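Local coordinates for putative arylalkylamine N-Acetyltransferase 7 (Aedes aegypti, PDB 4FD7), which probably transfers an acetyl group from acetyl-CoA to the amino group of an arylalkylamine or similar amine, at residues A[49-52]-A[53-56]; A[135-138]-A[139-142]; A[120-123]-A[124-127]. All coordinates share one frame; numbering follows the deposited sequence.

Contact 1. Residues A[49-52]-A[53-56]; sequences CDYF and ARDE
Phe52 and Glu56 run side by side at the C-terminal end of helix 41-55, and here the packing is tight. The ring carbon CE1 of Phe52 lies 3.7 Å from CG of Glu56, while CB of Glu56 sits off-centre over the ring, 4.2 Å from the centroid, in a CH-pi contact. Glu56 has CG anti to its backbone N (chi1 -179°) and a bend at chi2, which leaves its aliphatic part against the phenyl group and carries the carboxylate beyond it. That carboxylate is held by Thr189 through OE2 and by the backbone N of Asn59 through OE1; the latter bond makes Glu56 the N-cap of helix 57-62. Ala53 is also buried, its CB 3.5 Å from O of Cys49 and touching Met71 of helix 68-81.

Packing is looser around the solvent-exposed Arg54, which touches Pro157 as Tyr51 and Asp55 do. Its guanidinium group turns back, bent at chi3, and grips Asp55 in a side-on, two-nitrogen salt bridge: NE reaches OD1 at 2.7 Å from above the carboxylate plane, and NH1 meets OD2 at 2.9 Å on the syn side. NH1 also comes to the edge of the Tyr51 ring, 3.8 Å from CD1, with the two planes 73° apart, so this is no stack, and O of Asp50 lies over one guanidinium face.

The backbone records the helix ending. O of Tyr51 accepts N of Asp55 at 2.8 Å and, weakly, N of Arg54; O of Phe52 takes N of Glu56 at 3.1 Å in a straighter bond (166°). A wider pi-type turn at 49-52 precedes this end. Asp55 also pairs through OD2 with Arg160, which probably opens the acetyl-CoA-binding loop of the GNAT fold.

Contact 2. Residues A[135-138]-A[139-142]; sequences QANI and FDRY
Arg141 folds back alongside the carbonyl of Ala136, its CD 3.3 Å from that oxygen, and its NH1 donates to the same O at 3.0 Å. The bond is fairly straight (160°), and the acceptor lies near the guanidinium plane, at its edge. A bend at chi3 (55°) turns the group back toward the preceding helix end, where NH1 also passes 3.7 Å from CD1 of Ile138 and forms a salt bridge with Asp205 on strand 203-209.

Between these partners the chain changes course. Asn137, the first residue past helix 120-136, has positive phi and sits at the N-cap position of helix 138-142, although its side chain makes no capping bond. Two i to i+4 backbone bonds open the new helix, N of Arg141 to O of Asn137 and N of Tyr142 to O of Ile138. The two helices meet at this single residue, and the second leads to strand 146-155 of the GNAT-type fold.

On the exposed side, water 1 joins Asn137 to the backbone of Asp140, donating to OD1 of Asn137 at 2.6 Å and accepting from N of Asp140 at 2.9 Å. Water 2 accepts from ND2 of Asn137 and can donate to OD2 of Asp140, whose carboxylate plane stands 89° from the amide plane. Asp140 also pairs with Arg109 through OD1.

Ile138, which is buried, and Tyr142 lie side by side, with CG2 of Ile138 4.1 Å from CD1 of Tyr142. Tyr142 OH bonds to Ser234, and both side chains rest on Leu183.

Contact 3. Residues A[120-123]-A[124-127]; sequences AIFQ and AIYD
Gln123 and Asp127 lean across one another one helical turn apart, amide and carboxylate planes 41° apart. NE2 of Gln123 donates to OD1 of Asp127 at 3.2 Å; the acceptor lies in the amide plane but is met on its syn side, 31° out of the carboxylate plane. The first torsion of Gln123 puts CG anti to the backbone N, 3.5 Å from OD2 of Asp127, and the bend at chi2 (79°) brings NE2 round to OD1. Further bonds secure both ends: OE1 of Gln123 accepts from N of Phe117 and NE2 donates to O of Ala115, while OD2 of Asp127 pairs with Arg219.

The two bonds from the Gln123 amide tie the start of helix 120-136 to the loop before it in the GNAT-type fold. The backbone is regular alpha-helix, with i to i+4 bonds from N of Ala124 to O of Ala120 through N of Asp127 to O of Gln123.

The side chain of Phe122 crosses that of Ile125 at about a right angle, with CD1 4.2 Å from CB of Ile125, and that of Tyr126 obliquely, with CE2 4.0 Å from CB of Tyr126. The Phe122 ring packs against Val74 and Leu77 of helix 68-81 and meets Phe117 edge-to-face. Ile121 continues this apolar side: its CG2 is 4.2 Å from CD1 of Ile125, which in turn rests on Met58 of helix 57-62.

Contact 3 opens helix 120-136, and contact 2 spans its last residues and the start of helix 138-142; their centres are about 22 Å apart and their nearest atoms about 9 Å. Contact 1 lies earlier in the chain, with its centre about 16 Å from that of contact 3; their nearest atoms are about 6 Å apart and do not touch. Helices 57-62 and 68-81 each touch both of these contacts. Contact 2 is remote from contact 1, about 29 Å between centres, on the opposite side of the chain's centre, against the three-stranded sheet. Of the three, contact 1 is the one bonded to Arg160 of the probable acetyl-CoA-binding loop.

Contact 1. Residues A[49-52]-A[53-56]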
ATOM      1  N   CYS A  49      -1.765  -6.560  10.428  1.00 15.73           N
ATOM      2  CA  CYS A  49      -1.410  -6.233  11.797  1.00 15.27           C
ATOM      3  C   CYS A  49      -0.168  -6.971  12.237  1.00 18.55           C
ATOM      4  O   CYS A  49       0.592  -6.477  13.070  1.00 21.51           O
ATOM      5  CB  CYS A  49      -2.559  -6.591  12.724  1.00 17.49           C
ATOM      6  SG  CYS A  49      -3.967  -5.542  12.435  1.00 19.09           S
ATOM      7  N   ASP A  50       0.056  -8.157  11.676  1.00 19.96           N
ATOM      8  CA  ASP A  50       1.103  -9.014  12.217  1.00 18.36           C
ATOM      9  C   ASP A  50       2.443  -8.587  11.670  1.00 19.64           C
ATOM     10  O   ASP A  50       3.482  -8.751  12.315  1.00 20.11           O
ATOM     11  CB  ASP A  50       0.864 -10.472  11.821  1.00 18.80           C
ATOM     12  CG  ASP A  50      -0.161 -11.153  12.688  1.00 21.42           C
ATOM     13  OD1 ASP A  50      -0.535 -10.583  13.729  1.00 22.00           O
ATOM     14  OD2 ASP A  50      -0.588 -12.271  12.325  1.00 23.20           O
ATOM     15  N   TYR A  51       2.413  -8.055  10.459  1.00 17.65           N
ATOM     16  CA  TYR A  51       3.642  -7.768   9.758  1.00 16.41           C
ATOM     17  C   TYR A  51       3.821  -6.291   9.421  1.00 17.55           C
ATOM     18  O   TYR A  51       4.710  -5.641   9.961  1.00 19.25           O
ATOM     19  CB  TYR A  51       3.743  -8.671   8.533  1.00 19.58           C
ATOM     20  CG  TYR A  51       3.547 -10.125   8.899  1.00 18.96           C
ATOM     21  CD1 TYR A  51       4.450 -10.778   9.735  1.00 21.25           C
ATOM     22  CD2 TYR A  51       2.450 -10.838   8.436  1.00 20.11           C
ATOM     23  CE1 TYR A  51       4.277 -12.110  10.083  1.00 22.97           C
ATOM     24  CE2 TYR A  51       2.266 -12.178   8.776  1.00 21.23           C
ATOM     25  CZ  TYR A  51       3.179 -12.804   9.600  1.00 23.56           C
ATOM     26  OH  TYR A  51       2.995 -14.127   9.933  1.00 23.01           O
ATOM     27  N   PHE A  52       2.983  -5.763   8.538  1.00 16.53           N
ATOM     28  CA  PHE A  52       3.090  -4.365   8.132  1.00 15.38           C
ATOM     29  C   PHE A  52       3.151  -3.395   9.315  1.00 18.69           C
ATOM     30  O   PHE A  52       4.032  -2.532   9.373  1.00 16.21           O
ATOM     31  CB  PHE A  52       1.937  -4.008   7.203  1.00 14.76           C
ATOM     32  CG  PHE A  52       1.869  -2.554   6.845  1.00 15.13           C
ATOM     33  CD1 PHE A  52       2.668  -2.027   5.838  1.00 16.74           C
ATOM     34  CD2 PHE A  52       0.994  -1.718   7.510  1.00 15.19           C
ATOM     35  CE1 PHE A  52       2.595  -0.669   5.515  1.00 17.12           C
ATOM     36  CE2 PHE A  52       0.909  -0.367   7.195  1.00 15.35           C
ATOM     37  CZ  PHE A  52       1.700   0.159   6.204  1.00 15.37           C
ATOM     38  N   ALA A  53       2.227  -3.557  10.259  1.00 16.66           N
ATOM     39  CA  ALA A  53       2.173  -2.701  11.447  1.00 18.13           C
ATOM     40  C   ALA A  53       3.457  -2.789  12.257  1.00 18.48           C
ATOM     41  O   ALA A  53       3.853  -1.826  12.901  1.00 15.24           O
ATOM     42  CB  ALA A  53       0.989  -3.080  12.318  1.00 17.44           C
ATOM     43  N   ARG A  54       4.102  -3.953  12.234  1.00 18.94           N
ATOM     44  CA  ARG A  54       5.309  -4.148  13.016  1.00 19.99           C
ATOM     45  C   ARG A  54       6.567  -3.677  12.291  1.00 21.30           C
ATOM     46  O   ARG A  54       7.475  -3.137  12.918  1.00 20.80           O
ATOM     47  CB  ARG A  54       5.460  -5.622  13.396  1.00 19.49           C
ATOM     48  CG  ARG A  54       6.677  -5.901  14.256  1.00 23.82           C
ATOM     49  CD  ARG A  54       7.003  -7.377  14.290  1.00 25.65           C
ATOM     50  NE  ARG A  54       7.367  -7.911  12.976  1.00 26.46           N
ATOM     51  CZ  ARG A  54       7.253  -9.195  12.650  1.00 25.90           C
ATOM     52  NH1 ARG A  54       7.582  -9.617  11.440  1.00 27.52           N
ATOM     53  NH2 ARG A  54       6.795 -10.061  13.542  1.00 27.72           N
ATOM     54  N   ASP A  55       6.608  -3.862  10.973  1.00 18.63           N
ATOM     55  CA  ASP A  55       7.863  -3.758  10.229  1.00 19.69           C
ATOM     56  C   ASP A  55       8.069  -2.490   9.387  1.00 19.83           C
ATOM     57  O   ASP A  55       9.201  -2.101   9.135  1.00 20.17           O
ATOM     58  CB  ASP A  55       8.034  -5.002   9.354  1.00 21.52           C
ATOM     59  CG  ASP A  55       8.240  -6.255  10.177  1.00 23.45           C
ATOM     60  OD1 ASP A  55       8.564  -6.125  11.381  1.00 21.29           O
ATOM     61  OD2 ASP A  55       8.088  -7.368   9.632  1.00 26.18           O
ATOM     62  N   GLU A  56       6.994  -1.856   8.934  1.00 18.13           N
ATOM     63  CA  GLU A  56       7.137  -0.682   8.067  1.00 17.83           C
ATOM     64  C   GLU A  56       7.754   0.490   8.841  1.00 17.99           C
ATOM     65  O   GLU A  56       7.430   0.685  10.013  1.00 15.95           O
ATOM     66  CB  GLU A  56       5.788  -0.298   7.464  1.00 17.75           C
ATOM     67  CG  GLU A  56       5.826   0.902   6.523  1.00 18.33           C
ATOM     68  CD  GLU A  56       5.494   2.222   7.222  1.00 19.17           C
ATOM     69  OE1 GLU A  56       5.166   2.201   8.412  1.00 19.95           O
ATOM     70  OE2 GLU A  56       5.555   3.288   6.575  1.00 23.86           O
TER

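Contact 2. Residues A[135-138]-A[139-142]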
ATOM      1  N   GLN A 135       1.537  17.699  -1.731  1.00 16.18           N
ATOM      2  CA  GLN A 135       2.706  18.196  -2.459  1.00 16.30           C
ATOM      3  C   GLN A 135       2.888  17.489  -3.804  1.00 15.74           C
ATOM      4  O   GLN A 135       3.338  18.116  -4.769  1.00 15.76           O
ATOM      5  CB  GLN A 135       3.980  18.071  -1.619  1.00 16.72           C
ATOM      6  CG  GLN A 135       3.953  18.927  -0.376  1.00 18.60           C
ATOM      7  CD  GLN A 135       3.876  20.407  -0.700  1.00 21.28           C
ATOM      8  OE1 GLN A 135       2.890  21.065  -0.389  1.00 23.03           O
ATOM      9  NE2 GLN A 135       4.930  20.938  -1.324  1.00 24.61           N
ATOM     10  N   ALA A 136       2.529  16.205  -3.869  1.00 13.37           N
ATOM     11  CA  ALA A 136       2.619  15.446  -5.120  1.00 15.14           C
ATOM     12  C   ALA A 136       1.684  15.977  -6.220  1.00 16.74           C
ATOM     13  O   ALA A 136       1.996  15.869  -7.417  1.00 14.23           O
ATOM     14  CB  ALA A 136       2.366  13.960  -4.873  1.00 15.58           C
ATOM     15  N   ASN A 137       0.527  16.508  -5.820  1.00 13.09           N
ATOM     16  CA  ASN A 137      -0.329  17.254  -6.740  1.00 15.52           C
ATOM     17  C   ASN A 137      -0.765  16.405  -7.951  1.00 17.03           C
ATOM     18  O   ASN A 137      -0.830  16.885  -9.088  1.00 13.55           O
ATOM     19  CB  ASN A 137       0.426  18.511  -7.182  1.00 17.07           C
ATOM     20  CG  ASN A 137      -0.445  19.523  -7.897  1.00 19.80           C
ATOM     21  OD1 ASN A 137      -1.681  19.533  -7.768  1.00 21.02           O
ATOM     22  ND2 ASN A 137       0.205  20.406  -8.652  1.00 17.60           N
ATOM     23  N   ILE A 138      -1.096  15.144  -7.679  1.00 16.68           N
ATOM     24  CA  ILE A 138      -1.361  14.140  -8.719  1.00 15.54           C
ATOM     25  C   ILE A 138      -2.470  14.518  -9.724  1.00 15.53           C
ATOM     26  O   ILE A 138      -2.293  14.366 -10.948  1.00 14.77           O
ATOM     27  CB  ILE A 138      -1.656  12.763  -8.071  1.00 16.23           C
ATOM     28  CG1 ILE A 138      -0.446  12.286  -7.251  1.00 15.31           C
ATOM     29  CG2 ILE A 138      -2.004  11.734  -9.129  1.00 14.61           C
ATOM     30  CD1 ILE A 138       0.807  11.987  -8.113  1.00 14.41           C
ATOM     31  N   PHE A 139      -3.588  15.037  -9.226  1.00 15.64           N
ATOM     32  CA  PHE A 139      -4.753  15.274 -10.088  1.00 14.77           C
ATOM     33  C   PHE A 139      -4.478  16.341 -11.120  1.00 14.70           C
ATOM     34  O   PHE A 139      -4.749  16.148 -12.295  1.00 14.97           O
ATOM     35  CB  PHE A 139      -5.989  15.673  -9.276  1.00 16.73           C
ATOM     36  CG  PHE A 139      -6.399  14.646  -8.267  1.00 18.07           C
ATOM     37  CD1 PHE A 139      -7.024  13.469  -8.667  1.00 14.98           C
ATOM     38  CD2 PHE A 139      -6.143  14.847  -6.919  1.00 18.45           C
ATOM     39  CE1 PHE A 139      -7.404  12.515  -7.728  1.00 17.23           C
ATOM     40  CE2 PHE A 139      -6.523  13.890  -5.978  1.00 17.23           C
ATOM     41  CZ  PHE A 139      -7.143  12.724  -6.392  1.00 17.53           C
ATOM     42  N   ASP A 140      -3.915  17.464 -10.685  1.00 15.57           N
ATOM     43  CA  ASP A 140      -3.587  18.534 -11.623  1.00 16.94           C
ATOM     44  C   ASP A 140      -2.395  18.199 -12.517  1.00 15.68           C
ATOM     45  O   ASP A 140      -2.377  18.561 -13.684  1.00 16.56           O
ATOM     46  CB  ASP A 140      -3.338  19.846 -10.885  1.00 18.87           C
ATOM     47  CG  ASP A 140      -4.616  20.460 -10.340  1.00 20.40           C
ATOM     48  OD1 ASP A 140      -5.701  20.160 -10.875  1.00 19.65           O
ATOM     49  OD2 ASP A 140      -4.529  21.261  -9.386  1.00 22.04           O
ATOM     50  N   ARG A 141      -1.397  17.517 -11.967  1.00 15.86           N
ATOM     51  CA  ARG A 141      -0.220  17.152 -12.746  1.00 15.47           C
ATOM     52  C   ARG A 141      -0.558  16.217 -13.896  1.00 16.28           C
ATOM     53  O   ARG A 141       0.012  16.332 -14.983  1.00 16.19           O
ATOM     54  CB  ARG A 141       0.844  16.513 -11.858  1.00 16.11           C
ATOM     55  CG  ARG A 141       1.794  17.540 -11.266  1.00 17.90           C
ATOM     56  CD  ARG A 141       2.877  16.896 -10.432  1.00 18.95           C
ATOM     57  NE  ARG A 141       3.635  15.884 -11.169  1.00 19.84           N
ATOM     58  CZ  ARG A 141       3.809  14.637 -10.741  1.00 20.54           C
ATOM     59  NH1 ARG A 141       3.273  14.251  -9.585  1.00 19.59           N
ATOM     60  NH2 ARG A 141       4.514  13.768 -11.465  1.00 17.74           N
ATOM     61  N   TYR A 142      -1.474  15.287 -13.658  1.00 13.62           N
ATOM     62  CA  TYR A 142      -1.846  14.356 -14.718  1.00 17.23           C
ATOM     63  C   TYR A 142      -3.191  14.660 -15.385  1.00 16.51           C
ATOM     64  O   TYR A 142      -3.580  13.967 -16.330  1.00 15.57           O
ATOM     65  CB  TYR A 142      -1.860  12.932 -14.177  1.00 14.87           C
ATOM     66  CG  TYR A 142      -0.493  12.341 -13.921  1.00 15.75           C
ATOM     67  CD1 TYR A 142       0.031  12.265 -12.639  1.00 16.09           C
ATOM     68  CD2 TYR A 142       0.257  11.817 -14.965  1.00 16.16           C
ATOM     69  CE1 TYR A 142       1.280  11.681 -12.408  1.00 16.66           C
ATOM     70  CE2 TYR A 142       1.497  11.250 -14.744  1.00 15.36           C
ATOM     71  CZ  TYR A 142       2.009  11.181 -13.475  1.00 18.42           C
ATOM     72  OH  TYR A 142       3.256  10.598 -13.290  1.00 16.52           O
TER
HETATM   73  O   HOH W   1      -3.608  17.784  -7.808  1.00 17.25           O
HETATM   74  O   HOH W   2      -1.897  22.493  -9.527  1.00 31.53           O
HETATM   75  O   HOH W   3      -2.928  21.739  -6.968  1.00 33.45           O

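Contact 3. Residues A[120-123]-A[124-127]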
ATOM      1  N   ALA A 120      -2.915  10.094  18.612  1.00 12.73           N
ATOM      2  CA  ALA A 120      -1.984  11.086  18.089  1.00 11.84           C
ATOM      3  C   ALA A 120      -1.083  10.441  17.056  1.00 12.68           C
ATOM      4  O   ALA A 120      -0.794  11.042  16.022  1.00 11.61           O
ATOM      5  CB  ALA A 120      -1.135  11.685  19.208  1.00 14.24           C
ATOM      6  N   ILE A 121      -0.665   9.209  17.360  1.00 12.15           N
ATOM      7  CA  ILE A 121       0.255   8.441  16.532  1.00 12.31           C
ATOM      8  C   ILE A 121      -0.268   8.244  15.097  1.00 13.03           C
ATOM      9  O   ILE A 121       0.396   8.632  14.122  1.00 13.28           O
ATOM     10  CB  ILE A 121       0.535   7.069  17.169  1.00 13.36           C
ATOM     11  CG1 ILE A 121       1.487   7.212  18.369  1.00 13.07           C
ATOM     12  CG2 ILE A 121       1.112   6.083  16.139  1.00 14.27           C
ATOM     13  CD1 ILE A 121       1.609   5.921  19.185  1.00 14.07           C
ATOM     14  N   PHE A 122      -1.448   7.642  14.952  1.00 11.12           N
ATOM     15  CA  PHE A 122      -1.920   7.443  13.578  1.00 11.71           C
ATOM     16  C   PHE A 122      -2.376   8.740  12.929  1.00 11.99           C
ATOM     17  O   PHE A 122      -2.274   8.893  11.717  1.00 11.22           O
ATOM     18  CB  PHE A 122      -2.954   6.327  13.419  1.00 13.09           C
ATOM     19  CG  PHE A 122      -3.160   5.929  11.981  1.00 11.73           C
ATOM     20  CD1 PHE A 122      -2.205   5.168  11.327  1.00 11.55           C
ATOM     21  CD2 PHE A 122      -4.275   6.363  11.264  1.00 13.44           C
ATOM     22  CE1 PHE A 122      -2.345   4.819   9.974  1.00 14.08           C
ATOM     23  CE2 PHE A 122      -4.435   6.018   9.923  1.00 11.56           C
ATOM     24  CZ  PHE A 122      -3.460   5.242   9.268  1.00 13.47           C
ATOM     25  N   GLN A 123      -2.849   9.693  13.720  1.00 11.52           N
ATOM     26  CA  GLN A 123      -3.244  10.956  13.120  1.00 12.99           C
ATOM     27  C   GLN A 123      -2.027  11.596  12.472  1.00 13.41           C
ATOM     28  O   GLN A 123      -2.120  12.149  11.369  1.00 11.87           O
ATOM     29  CB  GLN A 123      -3.864  11.905  14.137  1.00 14.16           C
ATOM     30  CG  GLN A 123      -4.433  13.150  13.479  1.00 16.58           C
ATOM     31  CD  GLN A 123      -5.783  12.891  12.833  1.00 16.36           C
ATOM     32  OE1 GLN A 123      -6.714  12.440  13.495  1.00 15.89           O
ATOM     33  NE2 GLN A 123      -5.893  13.176  11.535  1.00 16.83           N
ATOM     34  N   ALA A 124      -0.884  11.498  13.153  1.00 12.42           N
ATOM     35  CA  ALA A 124       0.365  12.006  12.604  1.00 12.93           C
ATOM     36  C   ALA A 124       0.781  11.241  11.359  1.00 13.64           C
ATOM     37  O   ALA A 124       1.214  11.841  10.371  1.00 12.92           O
ATOM     38  CB  ALA A 124       1.470  11.957  13.650  1.00 12.97           C
ATOM     39  N   ILE A 125       0.666   9.919  11.381  1.00 12.17           N
ATOM     40  CA  ILE A 125       1.061   9.169  10.183  1.00 13.07           C
ATOM     41  C   ILE A 125       0.186   9.539   8.977  1.00 13.35           C
ATOM     42  O   ILE A 125       0.674   9.893   7.888  1.00 13.05           O
ATOM     43  CB  ILE A 125       1.021   7.665  10.435  1.00 13.08           C
ATOM     44  CG1 ILE A 125       2.100   7.295  11.454  1.00 14.72           C
ATOM     45  CG2 ILE A 125       1.189   6.883   9.112  1.00 15.12           C
ATOM     46  CD1 ILE A 125       1.960   5.901  12.028  1.00 13.60           C
ATOM     47  N   TYR A 126      -1.118   9.465   9.194  1.00 12.04           N
ATOM     48  CA  TYR A 126      -2.105   9.862   8.205  1.00 13.32           C
ATOM     49  C   TYR A 126      -1.857  11.263   7.632  1.00 14.93           C
ATOM     50  O   TYR A 126      -1.822  11.451   6.414  1.00 13.69           O
ATOM     51  CB  TYR A 126      -3.490   9.804   8.845  1.00 13.22           C
ATOM     52  CG  TYR A 126      -4.607  10.131   7.899  1.00 15.71           C
ATOM     53  CD1 TYR A 126      -5.167  11.402   7.874  1.00 16.08           C
ATOM     54  CD2 TYR A 126      -5.110   9.174   7.035  1.00 17.15           C
ATOM     55  CE1 TYR A 126      -6.192  11.716   7.007  1.00 17.41           C
ATOM     56  CE2 TYR A 126      -6.143   9.484   6.145  1.00 19.07           C
ATOM     57  CZ  TYR A 126      -6.677  10.761   6.144  1.00 20.02           C
ATOM     58  OH  TYR A 126      -7.709  11.094   5.283  1.00 21.84           O
ATOM     59  N   ASP A 127      -1.721  12.248   8.514  1.00 13.29           N
ATOM     60  CA  ASP A 127      -1.489  13.625   8.093  1.00 15.00           C
ATOM     61  C   ASP A 127      -0.137  13.790   7.392  1.00 13.99           C
ATOM     62  O   ASP A 127       0.015  14.646   6.530  1.00 15.38           O
ATOM     63  CB  ASP A 127      -1.552  14.571   9.292  1.00 16.45           C
ATOM     64  CG  ASP A 127      -2.933  14.652   9.894  1.00 18.14           C
ATOM     65  OD1 ASP A 127      -3.885  14.163   9.247  1.00 17.23           O
ATOM     66  OD2 ASP A 127      -3.060  15.219  11.011  1.00 17.73           O
TER